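Local coordinates for protein yesU (PDB 1OQ1), which is of unknown function but folds like a galectin and belongs to the concanavalin clan, so it may bind carbohydrate, at residues Y5-C10 against A216-V221; V52-E57 against E90-P95; F59-I64 against K167-V172; F69-Q74 against D155-P160; R121-E126 against R203-M208. One frame throughout, in Å; residues are numbered along the deposited sequence.

How the contacts relate
From the N terminus, contact 1 pairs 5-10 with the closing strand 216-221 and so encloses the other four. Contact 2 opens at 52-57 and closes at 90-95, before either segment of contact 5. Its span crosses those of contacts 3 and 4, which start at 59-64 and 69-74 on the same strand 63-73; contact 4 ends first and lies within contact 3. Contact 5, from 121-126 to 203-208, crosses both. Contacts 1 and 3 touch within the branched eight-stranded sheet, and contact 4 attaches a loop to it. Contacts 2 and 5 lie at neighbouring strands of the seven-stranded sheet, 51-54 and 199-205, and touch through Val52 and Arg203; the centres of contacts 4 and 5 are about 14 Å apart.

Contact 1: Y5-C10 against A216-V221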
# COMPACT_ATOMS: atom_id res chain seq x y z
N TYR A 5 -18.92 6.61 -4.39
CA TYR A 5 -18.62 6.40 -2.97
C TYR A 5 -18.32 7.74 -2.32
O TYR A 5 -17.75 8.63 -2.96
CB TYR A 5 -17.40 5.50 -2.77
CG TYR A 5 -17.68 4.03 -2.78
CD1 TYR A 5 -17.70 3.31 -3.97
CD2 TYR A 5 -17.94 3.34 -1.59
CE1 TYR A 5 -17.97 1.95 -3.98
CE2 TYR A 5 -18.22 1.99 -1.59
CZ TYR A 5 -18.23 1.30 -2.79
OH TYR A 5 -18.50 -0.05 -2.80
N LYS A 6 -18.69 7.87 -1.06
CA LYS A 6 -18.41 9.09 -0.30
C LYS A 6 -17.66 8.66 0.95
O LYS A 6 -17.82 7.54 1.43
CB LYS A 6 -19.70 9.81 0.12
CG LYS A 6 -20.45 10.49 -1.01
CD LYS A 6 -19.58 11.50 -1.74
CE LYS A 6 -20.39 12.28 -2.78
NZ LYS A 6 -19.51 13.11 -3.64
N GLU A 7 -16.82 9.55 1.48
CA GLU A 7 -16.10 9.23 2.70
C GLU A 7 -17.03 9.49 3.87
O GLU A 7 -17.72 10.51 3.90
CB GLU A 7 -14.85 10.11 2.83
CG GLU A 7 -13.76 9.78 1.83
CD GLU A 7 -12.54 10.66 1.98
OE1 GLU A 7 -12.05 10.80 3.12
OE2 GLU A 7 -12.08 11.22 0.96
N GLY A 8 -17.08 8.56 4.81
CA GLY A 8 -17.93 8.72 5.98
C GLY A 8 -17.13 9.14 7.20
O GLY A 8 -16.24 9.99 7.10
N ALA A 9 -17.43 8.55 8.35
CA ALA A 9 -16.74 8.88 9.59
C ALA A 9 -15.25 8.60 9.48
O ALA A 9 -14.83 7.65 8.82
CB ALA A 9 -17.33 8.09 10.74
N CYS A 10 -14.44 9.43 10.13
CA CYS A 10 -12.99 9.22 10.11
C CYS A 10 -12.66 8.18 11.16
O CYS A 10 -13.00 8.34 12.33
CB CYS A 10 -12.26 10.53 10.42
SG CYS A 10 -10.45 10.37 10.36
N ALA A 216 -4.83 8.65 6.09
CA ALA A 216 -6.13 8.57 6.77
C ALA A 216 -7.01 7.45 6.25
O ALA A 216 -6.87 7.01 5.11
CB ALA A 216 -6.86 9.90 6.62
N VAL A 217 -7.92 6.99 7.11
CA VAL A 217 -8.86 5.93 6.77
C VAL A 217 -10.27 6.38 7.19
O VAL A 217 -10.50 6.70 8.35
CB VAL A 217 -8.53 4.61 7.51
CG1 VAL A 217 -9.50 3.51 7.09
CG2 VAL A 217 -7.10 4.19 7.21
N HIS A 218 -11.18 6.42 6.23
CA HIS A 218 -12.57 6.81 6.49
C HIS A 218 -13.49 5.66 6.13
O HIS A 218 -13.12 4.76 5.38
CB HIS A 218 -12.96 8.03 5.64
CG HIS A 218 -12.29 9.31 6.04
ND1 HIS A 218 -12.93 10.28 6.78
CD2 HIS A 218 -11.04 9.78 5.80
CE1 HIS A 218 -12.10 11.30 6.97
NE2 HIS A 218 -10.95 11.02 6.38
N GLN A 219 -14.71 5.68 6.67
CA GLN A 219 -15.70 4.66 6.37
C GLN A 219 -16.09 4.87 4.91
O GLN A 219 -16.19 6.01 4.46
CB GLN A 219 -16.94 4.84 7.24
CG GLN A 219 -16.82 4.33 8.66
CD GLN A 219 -16.90 2.82 8.74
OE1 GLN A 219 -17.75 2.20 8.11
NE2 GLN A 219 -16.01 2.22 9.52
N ALA A 220 -16.29 3.79 4.16
CA ALA A 220 -16.69 3.91 2.77
C ALA A 220 -18.22 3.93 2.70
O ALA A 220 -18.87 3.01 3.19
CB ALA A 220 -16.15 2.75 1.94
N VAL A 221 -18.77 4.97 2.10
CA VAL A 221 -20.22 5.09 1.96
C VAL A 221 -20.62 4.89 0.51
O VAL A 221 -20.33 5.72 -0.35
CB VAL A 221 -20.71 6.48 2.43
CG1 VAL A 221 -22.22 6.58 2.24
CG2 VAL A 221 -20.33 6.69 3.88
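Lys6 and Val221 form an antiparallel hydrogen-bonded pair, with Lys6 N to Val221 O and Val221 N to Lys6 O both at 2.8 Å. Glu7 and Ala220 follow as a non-hydrogen-bonded pair. A beta bulge then shifts the register by one, so that Gly8 N reaches Gln219 O at 2.7 Å while Ala9 O, one residue on, accepts from Gln219 N at 2.9 Å. The packing is closest around the His218 imidazole, which sits between two side chains. Glu7 OE1 lies 3.0 Å from His218 CD2, over one face and offset toward the rim, with the carboxylate turned 67° from the ring. Over the opposite face is Cys10 SG, 4.2 Å from the His218 ring centroid; it is placed there by a chi1 of -178°, anti to the backbone N. In the ring plane, His218 ND1 makes a weak bond to Gly8 O at 3.3 Å. Gly8 packs against the partner too, its CA 3.8 Å from Val221 CG2. The outer side is looser: Lys6 meets Val221 through CB, its chain bending at chi2 and leading away, and Ala9 directs its methyl away from the partner strand. Tyr5 ends on Asp168 through a hydrogen bond. Strand 209-222 lies between strand 5-14 and strand 63-73, whose Ile64 touches both Glu7 and Ala220.

Contact 2: V52-E57 against E90-P95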
# COMPACT_ATOMS: atom_id res chain seq x y z
N VAL A 52 8.69 -3.64 4.32
CA VAL A 52 7.27 -3.38 4.44
C VAL A 52 7.17 -2.74 5.83
O VAL A 52 7.62 -3.31 6.82
CB VAL A 52 6.41 -4.65 4.40
CG1 VAL A 52 4.93 -4.27 4.50
CG2 VAL A 52 6.66 -5.41 3.10
N PHE A 53 6.60 -1.54 5.88
CA PHE A 53 6.45 -0.77 7.11
C PHE A 53 4.96 -0.75 7.44
O PHE A 53 4.18 -0.08 6.77
CB PHE A 53 6.98 0.64 6.86
CG PHE A 53 7.09 1.50 8.09
CD1 PHE A 53 7.55 0.98 9.30
CD2 PHE A 53 6.79 2.86 8.02
CE1 PHE A 53 7.71 1.80 10.41
CE2 PHE A 53 6.95 3.69 9.12
CZ PHE A 53 7.42 3.16 10.32
N TRP A 54 4.57 -1.49 8.48
CA TRP A 54 3.17 -1.61 8.86
C TRP A 54 2.60 -0.69 9.93
O TRP A 54 3.24 -0.41 10.94
CB TRP A 54 2.87 -3.04 9.36
CG TRP A 54 3.17 -4.14 8.42
CD1 TRP A 54 4.33 -4.88 8.36
CD2 TRP A 54 2.30 -4.67 7.42
NE1 TRP A 54 4.22 -5.83 7.38
CE2 TRP A 54 2.99 -5.73 6.79
CE3 TRP A 54 1.00 -4.35 6.99
CZ2 TRP A 54 2.42 -6.48 5.75
CZ3 TRP A 54 0.43 -5.10 5.96
CH2 TRP A 54 1.14 -6.15 5.35
N CYS A 55 1.36 -0.26 9.69
CA CYS A 55 0.61 0.53 10.66
C CYS A 55 0.11 -0.59 11.58
O CYS A 55 -0.31 -1.65 11.10
CB CYS A 55 -0.56 1.23 9.97
SG CYS A 55 -1.77 1.96 11.09
N PRO A 56 0.12 -0.38 12.90
CA PRO A 56 -0.35 -1.45 13.80
C PRO A 56 -1.85 -1.69 13.92
O PRO A 56 -2.27 -2.74 14.42
CB PRO A 56 0.27 -1.05 15.13
CG PRO A 56 0.14 0.44 15.10
CD PRO A 56 0.56 0.80 13.67
N GLU A 57 -2.65 -0.73 13.48
CA GLU A 57 -4.11 -0.82 13.59
C GLU A 57 -4.80 -1.77 12.62
O GLU A 57 -4.47 -1.82 11.44
CB GLU A 57 -4.73 0.57 13.42
CG GLU A 57 -4.14 1.61 14.34
CD GLU A 57 -4.46 1.35 15.79
OE1 GLU A 57 -3.68 1.80 16.66
OE2 GLU A 57 -5.49 0.70 16.06
N GLU A 90 -5.58 -14.77 11.84
CA GLU A 90 -4.77 -14.27 12.95
C GLU A 90 -4.35 -12.82 12.73
O GLU A 90 -4.24 -12.35 11.59
CB GLU A 90 -3.51 -15.12 13.14
CG GLU A 90 -3.74 -16.61 13.24
CD GLU A 90 -3.52 -17.32 11.92
OE1 GLU A 90 -4.04 -16.84 10.89
OE2 GLU A 90 -2.84 -18.37 11.92
N ASP A 91 -4.13 -12.11 13.84
CA ASP A 91 -3.67 -10.73 13.78
C ASP A 91 -2.32 -10.82 13.07
O ASP A 91 -1.51 -11.69 13.38
CB ASP A 91 -3.46 -10.18 15.19
CG ASP A 91 -2.98 -8.74 15.18
OD1 ASP A 91 -3.82 -7.83 15.02
OD2 ASP A 91 -1.75 -8.53 15.32
N LEU A 92 -2.07 -9.91 12.14
CA LEU A 92 -0.81 -9.94 11.39
C LEU A 92 0.44 -10.00 12.27
O LEU A 92 1.50 -10.43 11.81
CB LEU A 92 -0.71 -8.73 10.47
CG LEU A 92 0.24 -8.91 9.30
CD1 LEU A 92 -0.33 -9.95 8.34
CD2 LEU A 92 0.42 -7.59 8.58
N PHE A 93 0.33 -9.58 13.52
CA PHE A 93 1.50 -9.59 14.39
C PHE A 93 1.46 -10.65 15.48
O PHE A 93 2.25 -10.61 16.43
CB PHE A 93 1.69 -8.19 14.99
CG PHE A 93 1.76 -7.11 13.94
CD1 PHE A 93 2.74 -7.16 12.95
CD2 PHE A 93 0.83 -6.08 13.91
CE1 PHE A 93 2.78 -6.20 11.94
CE2 PHE A 93 0.87 -5.12 12.91
CZ PHE A 93 1.84 -5.18 11.92
N ASP A 94 0.56 -11.61 15.34
CA ASP A 94 0.44 -12.70 16.30
C ASP A 94 1.75 -13.49 16.23
O ASP A 94 2.24 -13.78 15.14
CB ASP A 94 -0.73 -13.61 15.94
CG ASP A 94 -1.00 -14.67 16.99
OD1 ASP A 94 -0.10 -15.48 17.26
OD2 ASP A 94 -2.12 -14.69 17.54
N PRO A 95 2.33 -13.83 17.38
CA PRO A 95 3.60 -14.58 17.40
C PRO A 95 3.57 -15.94 16.69
O PRO A 95 4.62 -16.47 16.33
CB PRO A 95 3.90 -14.70 18.89
CG PRO A 95 2.55 -14.69 19.53
CD PRO A 95 1.84 -13.60 18.75
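A type I beta turn from Asp91 to Asp94 carries Leu92 and Phe93 at its two central positions toward Trp54, at the end of strand 51-54, and toward Pro56 just beyond it. Leu92 CD2 sits squarely over the six-membered ring of Trp54, 3.4 Å from its centroid and 1° off the normal, a CH-pi contact in which the methyl is almost equally far from all six carbons. The opposite face of the indole is covered by Val52 CG1 from its own strand. An Asx turn overlaps the beta turn: Asp91 OD2 accepts from Phe93 N at 2.9 Å, the donor lying above the carboxylate plane, while Asp94 N bonds back to Asp91 O. Strand 51-54 is an inner strand of the seven-stranded sheet, and the loop following strand 76-86 lays this turn against it. Phe93 (chi1 -54°, CG anti to the carbonyl carbon) turns its edge toward the face of the five-membered ring of Trp54 in an offset edge-to-face pair, their planes 78° apart. Its CZ touches Trp54 CB, in the phenyl plane, at 3.5 Å, and Phe93 CE2 approaches Pro56 CA at 4.0 Å. Lys199 joins both segments, bonding Pro56 O and salt-bridging Asp91 OD1.

Contact 3: F59-I64 against K167-V172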
# COMPACT_ATOMS: atom_id res chain seq x y z
N PHE A 59 -7.82 -2.42 10.46
CA PHE A 59 -8.92 -1.65 9.91
C PHE A 59 -10.03 -2.57 9.43
O PHE A 59 -9.79 -3.70 9.01
CB PHE A 59 -8.43 -0.76 8.77
CG PHE A 59 -7.40 0.25 9.20
CD1 PHE A 59 -6.05 0.04 8.95
CD2 PHE A 59 -7.79 1.39 9.89
CE1 PHE A 59 -5.09 0.96 9.38
CE2 PHE A 59 -6.84 2.31 10.33
CZ PHE A 59 -5.49 2.09 10.08
N PRO A 60 -11.28 -2.09 9.49
CA PRO A 60 -12.41 -2.91 9.04
C PRO A 60 -12.53 -2.89 7.52
O PRO A 60 -11.78 -2.19 6.83
CB PRO A 60 -13.60 -2.23 9.71
CG PRO A 60 -13.20 -0.78 9.63
CD PRO A 60 -11.75 -0.82 10.06
N ASP A 61 -13.47 -3.67 7.01
CA ASP A 61 -13.73 -3.70 5.58
C ASP A 61 -14.59 -2.46 5.33
O ASP A 61 -15.09 -1.86 6.29
CB ASP A 61 -14.51 -4.97 5.22
CG ASP A 61 -14.50 -5.27 3.74
OD1 ASP A 61 -14.03 -4.42 2.94
OD2 ASP A 61 -14.96 -6.37 3.37
N GLY A 62 -14.77 -2.07 4.08
CA GLY A 62 -15.60 -0.92 3.77
C GLY A 62 -14.95 0.39 4.19
O GLY A 62 -15.50 1.13 5.01
N ILE A 63 -13.80 0.68 3.60
CA ILE A 63 -13.07 1.89 3.94
C ILE A 63 -12.48 2.59 2.73
O ILE A 63 -12.36 2.01 1.65
CB ILE A 63 -11.89 1.55 4.88
CG1 ILE A 63 -11.02 0.47 4.24
CG2 ILE A 63 -12.41 1.10 6.25
CD1 ILE A 63 -9.71 0.18 4.97
N ILE A 64 -12.12 3.86 2.92
CA ILE A 64 -11.48 4.65 1.88
C ILE A 64 -10.17 5.10 2.50
O ILE A 64 -10.16 5.76 3.54
CB ILE A 64 -12.35 5.86 1.48
CG1 ILE A 64 -13.66 5.37 0.85
CG2 ILE A 64 -11.58 6.74 0.49
CD1 ILE A 64 -14.58 6.48 0.37
N LYS A 167 -11.94 0.11 -0.53
CA LYS A 167 -12.00 -1.33 -0.25
C LYS A 167 -13.34 -1.61 0.40
O LYS A 167 -13.61 -1.18 1.52
CB LYS A 167 -10.86 -1.74 0.69
CG LYS A 167 -10.98 -3.15 1.25
CD LYS A 167 -10.88 -4.20 0.16
CE LYS A 167 -10.97 -5.61 0.74
NZ LYS A 167 -12.30 -5.89 1.35
N ASP A 168 -14.20 -2.33 -0.31
CA ASP A 168 -15.53 -2.64 0.20
C ASP A 168 -15.91 -4.04 -0.26
O ASP A 168 -16.43 -4.24 -1.36
CB ASP A 168 -16.52 -1.60 -0.34
CG ASP A 168 -17.92 -1.79 0.20
OD1 ASP A 168 -18.08 -2.52 1.20
OD2 ASP A 168 -18.86 -1.19 -0.36
N LYS A 169 -15.62 -5.00 0.61
CA LYS A 169 -15.86 -6.41 0.33
C LYS A 169 -15.10 -6.77 -0.95
O LYS A 169 -13.89 -6.57 -1.02
CB LYS A 169 -17.36 -6.68 0.22
CG LYS A 169 -18.07 -6.52 1.57
CD LYS A 169 -19.49 -7.04 1.55
CE LYS A 169 -20.13 -6.92 2.93
NZ LYS A 169 -20.23 -5.50 3.38
N GLY A 170 -15.78 -7.28 -1.97
CA GLY A 170 -15.06 -7.64 -3.18
C GLY A 170 -14.58 -6.49 -4.05
O GLY A 170 -13.73 -6.68 -4.93
N TYR A 171 -15.08 -5.29 -3.79
CA TYR A 171 -14.73 -4.12 -4.60
C TYR A 171 -13.48 -3.33 -4.18
O TYR A 171 -13.30 -3.02 -3.01
CB TYR A 171 -15.92 -3.15 -4.64
CG TYR A 171 -15.74 -1.99 -5.59
CD1 TYR A 171 -15.67 -2.19 -6.97
CD2 TYR A 171 -15.64 -0.68 -5.11
CE1 TYR A 171 -15.50 -1.13 -7.85
CE2 TYR A 171 -15.47 0.40 -5.99
CZ TYR A 171 -15.40 0.16 -7.35
OH TYR A 171 -15.26 1.21 -8.24
N VAL A 172 -12.64 -3.02 -5.17
CA VAL A 172 -11.42 -2.22 -4.96
C VAL A 172 -11.34 -1.18 -6.08
O VAL A 172 -11.55 -1.50 -7.25
CB VAL A 172 -10.14 -3.08 -5.03
CG1 VAL A 172 -8.90 -2.18 -4.89
CG2 VAL A 172 -10.15 -4.14 -3.93
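Asp61 OD1 is gripped by three donors: Lys167 NZ at 2.8 Å in a salt bridge, the backbone Lys169 N at 2.9 Å, and its own neighbour Gly62 N. The three approach differently, Lys169 N on the syn side and Gly62 N on the anti side, each tilted out of the carboxylate plane by 30° or more, and the ammonium from above that plane. Gly62 and Ile63 both face Lys167 in a G1 beta bulge, with Gly62 at a phi of 71°, and this starts the pairing of strand 63-73 with strand 161-168. Within the bulge, Ile63 N reaches Lys167 O at 2.8 Å and Lys167 N returns to Ile63 O at 2.9 Å. Opposite Asp61, a type II' turn from Asp168 to Tyr171 joins strand 161-168 to strand 171-176, so the aspartate grips the first corner residue of that turn through Lys169 N. The Lys167 chain, bent at chi2 and chi4, crosses Asp61 at about a right angle and brings its ammonium to two carbonyl oxygens as well, Lys169 O and Leu195 O. Its negative and carbonyl partners would be expected to stabilise the charged amine. Lower on the same lysine, Lys167 CB lies 4.2 Å from Ile63 CG1.

Contact 4: F69-Q74 against D155-P160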
# COMPACT_ATOMS: atom_id res chain seq x y z
N PHE A 69 1.63 11.35 -1.45
CA PHE A 69 2.83 10.64 -1.89
C PHE A 69 3.74 11.51 -2.76
O PHE A 69 3.27 12.17 -3.69
CB PHE A 69 2.41 9.41 -2.70
CG PHE A 69 3.55 8.68 -3.35
CD1 PHE A 69 4.44 7.92 -2.58
CD2 PHE A 69 3.73 8.73 -4.73
CE1 PHE A 69 5.48 7.22 -3.19
CE2 PHE A 69 4.78 8.04 -5.34
CZ PHE A 69 5.65 7.28 -4.57
N SER A 70 5.04 11.47 -2.48
CA SER A 70 6.01 12.24 -3.26
C SER A 70 7.21 11.36 -3.64
O SER A 70 7.97 10.94 -2.77
CB SER A 70 6.54 13.42 -2.44
OG SER A 70 5.49 14.26 -2.01
N PRO A 71 7.37 11.05 -4.93
CA PRO A 71 8.50 10.22 -5.36
C PRO A 71 9.71 11.14 -5.43
O PRO A 71 9.72 12.11 -6.19
CB PRO A 71 8.05 9.72 -6.73
CG PRO A 71 7.27 10.88 -7.26
CD PRO A 71 6.46 11.33 -6.06
N ILE A 72 10.74 10.84 -4.64
CA ILE A 72 11.92 11.69 -4.57
C ILE A 72 13.11 11.19 -5.38
O ILE A 72 13.80 11.99 -6.01
CB ILE A 72 12.37 11.87 -3.11
CG1 ILE A 72 11.21 12.43 -2.28
CG2 ILE A 72 13.58 12.81 -3.03
CD1 ILE A 72 10.64 13.74 -2.81
N GLU A 73 13.35 9.89 -5.36
CA GLU A 73 14.49 9.32 -6.08
C GLU A 73 14.23 7.89 -6.54
O GLU A 73 13.69 7.07 -5.79
CB GLU A 73 15.71 9.36 -5.16
CG GLU A 73 17.06 9.33 -5.86
CD GLU A 73 18.20 9.53 -4.88
OE1 GLU A 73 18.44 8.63 -4.04
OE2 GLU A 73 18.86 10.59 -4.93
N GLN A 74 14.62 7.59 -7.78
CA GLN A 74 14.47 6.24 -8.34
C GLN A 74 15.88 5.79 -8.73
O GLN A 74 16.82 6.59 -8.64
CB GLN A 74 13.56 6.29 -9.58
CG GLN A 74 14.18 7.00 -10.78
CD GLN A 74 13.25 7.06 -11.98
OE1 GLN A 74 13.71 7.18 -13.12
NE2 GLN A 74 11.94 7.01 -11.74
N ASP A 155 12.20 13.89 -11.61
CA ASP A 155 12.60 15.14 -12.25
C ASP A 155 11.44 16.05 -12.68
O ASP A 155 11.56 17.27 -12.62
CB ASP A 155 13.53 14.87 -13.44
CG ASP A 155 12.92 13.94 -14.49
OD1 ASP A 155 11.82 13.39 -14.25
OD2 ASP A 155 13.55 13.76 -15.55
N ASP A 156 10.33 15.45 -13.09
CA ASP A 156 9.17 16.22 -13.53
C ASP A 156 8.01 16.26 -12.54
O ASP A 156 6.94 16.75 -12.87
CB ASP A 156 8.62 15.67 -14.85
CG ASP A 156 9.59 15.81 -16.01
OD1 ASP A 156 10.45 16.71 -15.98
OD2 ASP A 156 9.46 15.01 -16.96
N ALA A 157 8.23 15.76 -11.32
CA ALA A 157 7.17 15.74 -10.32
C ALA A 157 6.68 17.10 -9.82
O ALA A 157 7.43 18.07 -9.78
CB ALA A 157 7.62 14.90 -9.12
N ASP A 158 5.40 17.14 -9.48
CA ASP A 158 4.76 18.32 -8.91
C ASP A 158 4.08 17.74 -7.67
O ASP A 158 2.85 17.72 -7.57
CB ASP A 158 3.73 18.93 -9.86
CG ASP A 158 3.00 20.12 -9.26
OD1 ASP A 158 3.59 20.79 -8.38
OD2 ASP A 158 1.85 20.39 -9.66
N SER A 159 4.91 17.25 -6.76
CA SER A 159 4.46 16.61 -5.53
C SER A 159 3.87 17.55 -4.48
O SER A 159 4.18 18.74 -4.46
CB SER A 159 5.63 15.84 -4.91
OG SER A 159 6.12 14.85 -5.81
N PRO A 160 3.03 17.02 -3.58
CA PRO A 160 2.64 15.60 -3.54
C PRO A 160 1.43 15.24 -4.40
O PRO A 160 0.72 16.11 -4.91
CB PRO A 160 2.36 15.38 -2.06
CG PRO A 160 1.72 16.68 -1.67
CD PRO A 160 2.59 17.72 -2.36
O HOH W 1 8.72 14.59 -5.70
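Ser159 meets strand 63-73 with every atom of its side chain. Its CB points toward the strand and rests 3.3 Å from Ser70 OG and 3.6 Å from Ser70 CB. A chi1 of -59° sets OG anti to the carbonyl carbon, and from there it touches the proline ring next along, with Ser159 OG 3.5 Å from Pro71 CD. The same hydroxyl is 2.6 Å from a water, which donates a hydrogen bond to Pro71 O at 2.7 Å; the polar link between loop and strand is therefore indirect. Ser70 OG in turn has Pro160 CB at 3.3 Å, so this hydroxyl lies against the carbons of two successive loop residues. The peptide bond between Ser159 and Pro160 is cis, and beyond it Pro160 CA comes to 3.5 Å from Phe69 O. Farther back in the loop, Ala157 CB makes a light apolar contact with Pro71 CG at 4.4 Å. The loop leads from strand 142-148 of one sheet into strand 161-168 of the other, where Phe69 takes up backbone pairing with Tyr161. On its other side, strand 63-73 pairs with strand 209-222, and Ile72 and Glu73 form a classic beta bulge against Lys209.

Contact 5: R121-E126 against R203-M208; sequences RRKYAE and RQMAPM. With ACY (acetic acid), chain E.
Two chain turns at the ends of two inner strands of the seven-stranded sheet meet here, the one after strand 112-122 with Lys123 and Tyr124, and the one after strand 199-205 with Met205 to Pro207. Lys123 carries the polar link: its NZ donates to Ala206 O at 2.8 Å, tilted 27° from the carbonyl plane, and lies 3.7 Å from Pro207 CD. A chi1 of 169° puts its CG anti to the backbone N, where Lys123 CG lies 4.1 Å from the selenium of Met205, a selenomethionine that crosses the lysine at about a right angle. The bend of Met205 at chi3, 84°, carries its CE to 3.6 Å from Tyr124 OH. On the other side of this selenomethionine lies an acetate, probably from the crystallisation liquor, with Met205 SE 3.4 Å from its carbon C. The extended Arg203 chain grips it in bidentate fashion along the guanidinium edge, through Arg203 NE to acetate O at 3.0 Å and Arg203 NH2 to acetate OXT at 2.6 Å, both nearly straight. Gly102 O takes a hydrogen bond from Arg203 NH1. Tyr124 is the N-cap of helix 125-128, and its N donates to Glu127, one half of a capping box. In the other turn, Met208 N bonds back to Met205 O around the cis Ala206-Pro207 peptide, and a cis proline at that third position is the mark of a type VI turn.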
# COMPACT_ATOMS: atom_id res chain seq x y z
N ARG A 121 6.09 1.86 -10.25
CA ARG A 121 6.87 0.64 -10.45
C ARG A 121 8.00 1.01 -11.38
O ARG A 121 7.86 0.93 -12.61
CB ARG A 121 5.99 -0.44 -11.09
CG ARG A 121 4.68 -0.67 -10.34
CD ARG A 121 3.81 -1.70 -11.04
NE ARG A 121 4.42 -3.03 -11.05
CZ ARG A 121 4.91 -3.63 -12.13
NH1 ARG A 121 4.87 -3.04 -13.32
NH2 ARG A 121 5.43 -4.84 -12.02
N ARG A 122 9.13 1.43 -10.81
CA ARG A 122 10.27 1.87 -11.60
C ARG A 122 11.60 1.26 -11.14
O ARG A 122 12.65 1.88 -11.27
CB ARG A 122 10.38 3.40 -11.52
CG ARG A 122 9.05 4.15 -11.62
CD ARG A 122 8.39 4.02 -12.99
NE ARG A 122 6.99 4.46 -12.94
CZ ARG A 122 6.60 5.73 -12.98
NH1 ARG A 122 7.49 6.71 -13.09
NH2 ARG A 122 5.31 6.02 -12.88
N LYS A 123 11.55 0.04 -10.61
CA LYS A 123 12.76 -0.63 -10.13
C LYS A 123 13.58 -1.24 -11.27
O LYS A 123 14.80 -1.10 -11.30
CB LYS A 123 12.38 -1.73 -9.13
CG LYS A 123 13.52 -2.68 -8.74
CD LYS A 123 14.65 -1.98 -8.01
CE LYS A 123 15.75 -2.98 -7.64
NZ LYS A 123 16.85 -2.35 -6.85
N TYR A 124 12.90 -1.89 -12.21
CA TYR A 124 13.58 -2.54 -13.34
C TYR A 124 13.26 -1.89 -14.69
O TYR A 124 12.23 -1.24 -14.85
CB TYR A 124 13.19 -4.02 -13.38
CG TYR A 124 13.52 -4.77 -12.11
CD1 TYR A 124 14.85 -5.00 -11.75
CD2 TYR A 124 12.51 -5.24 -11.27
CE1 TYR A 124 15.17 -5.69 -10.57
CE2 TYR A 124 12.82 -5.93 -10.09
CZ TYR A 124 14.15 -6.14 -9.75
OH TYR A 124 14.45 -6.82 -8.59
N ALA A 125 14.16 -2.08 -15.65
CA ALA A 125 13.98 -1.50 -16.98
C ALA A 125 12.63 -1.87 -17.60
O ALA A 125 11.95 -1.02 -18.17
CB ALA A 125 15.11 -1.96 -17.90
N GLU A 126 12.25 -3.14 -17.49
CA GLU A 126 10.98 -3.57 -18.05
C GLU A 126 9.81 -2.79 -17.46
O GLU A 126 8.84 -2.49 -18.16
CB GLU A 126 10.76 -5.07 -17.80
CG GLU A 126 11.53 -5.97 -18.74
CD GLU A 126 11.17 -7.43 -18.56
OE1 GLU A 126 11.51 -8.00 -17.50
OE2 GLU A 126 10.53 -8.00 -19.46
N ARG A 203 5.19 -0.67 1.45
CA ARG A 203 6.40 -1.35 0.99
C ARG A 203 7.17 -0.54 -0.03
O ARG A 203 6.60 0.24 -0.79
CB ARG A 203 6.05 -2.71 0.35
CG ARG A 203 7.23 -3.39 -0.36
CD ARG A 203 6.83 -4.76 -0.89
NE ARG A 203 7.94 -5.51 -1.49
CZ ARG A 203 8.99 -5.94 -0.80
NH1 ARG A 203 9.10 -5.70 0.50
NH2 ARG A 203 9.93 -6.66 -1.40
N GLN A 204 8.48 -0.71 -0.03
CA GLN A 204 9.34 -0.05 -1.00
C GLN A 204 10.43 -1.01 -1.39
O GLN A 204 10.90 -1.80 -0.56
CB GLN A 204 10.00 1.21 -0.42
CG GLN A 204 9.06 2.38 -0.16
CD GLN A 204 9.82 3.68 0.07
OE1 GLN A 204 11.05 3.69 0.16
NE2 GLN A 204 9.08 4.78 0.18
N MSE A 205 10.82 -0.96 -2.66
CA MSE A 205 11.93 -1.77 -3.14
C MSE A 205 13.07 -0.76 -3.20
O MSE A 205 12.91 0.32 -3.77
CB MSE A 205 11.65 -2.32 -4.54
CG MSE A 205 10.71 -3.51 -4.58
SE MSE A 205 10.74 -4.36 -6.31
CE MSE A 205 12.29 -5.51 -6.07
N ALA A 206 14.19 -1.10 -2.58
CA ALA A 206 15.35 -0.21 -2.59
C ALA A 206 15.79 -0.05 -4.04
O ALA A 206 15.58 -0.95 -4.85
CB ALA A 206 16.47 -0.81 -1.76
N PRO A 207 16.45 1.08 -4.38
CA PRO A 207 16.82 2.21 -3.53
C PRO A 207 15.82 3.38 -3.51
O PRO A 207 16.22 4.55 -3.44
CB PRO A 207 18.15 2.63 -4.11
CG PRO A 207 17.89 2.49 -5.57
CD PRO A 207 17.14 1.16 -5.67
N MSE A 208 14.54 3.05 -3.58
CA MSE A 208 13.48 4.05 -3.57
C MSE A 208 13.59 5.07 -2.44
O MSE A 208 13.94 4.73 -1.31
CB MSE A 208 12.13 3.34 -3.45
CG MSE A 208 10.90 4.24 -3.52
SE MSE A 208 10.52 4.76 -5.33
CE MSE A 208 9.87 6.57 -5.02
C ACY E . 9.08 -6.86 -4.67
O ACY E . 8.07 -6.06 -4.39
OXT ACY E . 10.06 -7.16 -3.91
CH3 ACY E . 9.03 -7.45 -6.06